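PDB 3BXP: putative lipase/esterase from Lactobacillus plantarum WCFS1, which probably hydrolyses carboxylic esters as a serine esterase of the alpha/beta-hydrolase superfamily, although its natural substrate is not established. Local coordinates for residues A58-M61 with M62-M66. Residues are numbered along the deposited sequence; the frame is centred on the assembly and turned at random.
With PGO (S-1,2-propanediol), chain J.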
loop_
_atom_site.group_PDB
_atom_site.type_symbol
_atom_site.label_atom_id
_atom_site.label_comp_id
_atom_site.label_asym_id
_atom_site.label_seq_id
_atom_site.Cartn_x
_atom_site.Cartn_y
_atom_site.Cartn_z
ATOM N N ALA B 58 13.929 15.602 -5.511
ATOM C CA ALA B 58 13.765 16.778 -6.370
ATOM C C ALA B 58 14.404 16.513 -7.694
ATOM O O ALA B 58 13.808 16.710 -8.734
ATOM C CB ALA B 58 14.372 18.015 -5.731
ATOM N N THR B 59 15.615 16.000 -7.621
ATOM C CA THR B 59 16.420 15.702 -8.843
ATOM C C THR B 59 15.697 14.698 -9.731
ATOM O O THR B 59 15.553 14.887 -10.944
ATOM C CB THR B 59 17.832 15.188 -8.428
ATOM O OG1 THR B 59 18.500 16.202 -7.668
ATOM C CG2 THR B 59 18.703 14.790 -9.650
ATOM N N ARG B 60 15.231 13.622 -9.112
ATOM C CA ARG B 60 14.538 12.533 -9.827
ATOM C C ARG B 60 13.246 13.059 -10.467
ATOM O O ARG B 60 12.944 12.766 -11.624
ATOM C CB ARG B 60 14.240 11.380 -8.860
ATOM C CG ARG B 60 13.535 10.156 -9.460
ATOM C CD ARG B 60 14.303 9.568 -10.612
ATOM N NE ARG B 60 13.560 8.618 -11.455
ATOM C CZ ARG B 60 12.972 8.930 -12.608
ATOM N NH1 ARG B 60 12.949 10.183 -13.032
ATOM N NH2 ARG B 60 12.376 7.988 -13.341
HETATM N N MSE B 61 12.506 13.861 -9.714
HETATM C CA MSE B 61 11.187 14.340 -10.184
HETATM C C MSE B 61 11.397 15.264 -11.366
HETATM O O MSE B 61 10.714 15.145 -12.383
HETATM C CB MSE B 61 10.397 15.032 -9.078
HETATM C CG MSE B 61 9.776 14.047 -8.079
HETATM SE SE MSE B 61 9.028 12.301 -8.575
HETATM C CE MSE B 61 10.656 11.279 -8.827
HETATM N N MSE B 62 12.398 16.128 -11.274
HETATM C CA MSE B 62 12.708 17.024 -12.385
HETATM C C MSE B 62 13.091 16.279 -13.639
HETATM O O MSE B 62 12.682 16.685 -14.729
HETATM C CB MSE B 62 13.768 18.020 -12.015
HETATM C CG MSE B 62 13.213 18.908 -10.935
HETATM SE SE MSE B 62 14.351 20.299 -10.600
HETATM C CE MSE B 62 13.947 21.359 -12.195
ATOM N N ALA B 63 13.871 15.200 -13.489
ATOM C CA ALA B 63 14.312 14.442 -14.657
ATOM C C ALA B 63 13.112 13.877 -15.393
ATOM O O ALA B 63 13.204 13.529 -16.590
ATOM C CB ALA B 63 15.300 13.309 -14.256
ATOM N N ALA B 64 11.973 13.793 -14.706
ATOM C CA ALA B 64 10.737 13.347 -15.348
ATOM C C ALA B 64 10.013 14.438 -16.151
ATOM O O ALA B 64 9.027 14.171 -16.852
ATOM C CB ALA B 64 9.754 12.737 -14.314
ATOM N N GLY B 65 10.500 15.667 -16.060
ATOM C CA GLY B 65 9.880 16.818 -16.755
ATOM C C GLY B 65 8.944 17.676 -15.921
ATOM O O GLY B 65 7.829 18.012 -16.335
HETATM N N MSE B 66 9.412 18.018 -14.727
HETATM C CA MSE B 66 8.665 18.874 -13.821
HETATM C C MSE B 66 9.544 19.939 -13.222
HETATM O O MSE B 66 10.744 19.748 -13.014
HETATM C CB MSE B 66 8.091 18.025 -12.699
HETATM C CG MSE B 66 7.186 16.943 -13.215
HETATM SE SE MSE B 66 6.500 15.947 -11.660
HETATM C CE MSE B 66 7.492 16.600 -10.522
HETATM C C1 PGO J . 18.249 19.189 -5.820
HETATM C C2 PGO J . 18.327 19.690 -7.264
HETATM C C3 PGO J . 16.951 19.976 -7.843
HETATM O O1 PGO J . 17.169 19.913 -5.232
HETATM O O2 PGO J . 18.932 18.741 -8.129
#
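M61 and M66, both selenomethionines, meet where helix 54-63 runs out and the chain turns back toward strand 67-72, within a beta-alpha-beta unit of the alpha/beta-hydrolase fold. As modelled, the CE methyl of M66 lies 3.6 Å from M61 CB, so the contact is made at the root of the M61 side chain rather than at its selenium. M66 keeps CG and SE extended (chi2 -179°), but its CE is uncertainly placed, because the terminal SE-CE bond is too short and chi3 (-11°) is far from a staggered value. M61 folds the other way, bending at both chi2 and chi3 so that its end leaves M66; it packs on P260 and L264 of helix 258-269 and on M38 of strand 35-41, a residue that M66 also touches.

M62 projects from a different side of the helix. Its CG passes 3.2 Å from A58 O, the same carbonyl that accepts the bond from M62 N at 3.0 Å, and its side chain packs on T68 of strand 67-72 and on Y21 and L23 of strand 16-23. A propanediol molecule, probably from the crystallisation liquor, sits beside its selenium. T59 OG1, which is also hydrogen-bonded to A55 O one turn back, lies 2.6 Å from the diol O2 in a hydrogen bond.

The helical bonding changes after A63. A63 N still reaches T59 O at 3.1 Å, but A64 N makes only a weak bond to R60 O and a shorter one, 3.0 Å, to M61 O. G65 follows with positive phi (98°), and its N bonds M62 O at 2.8 Å. R60 bends at chi2, bringing NH1 within 4.1 Å of A63 CB, with A64 N near the plane of the guanidinium at its edge.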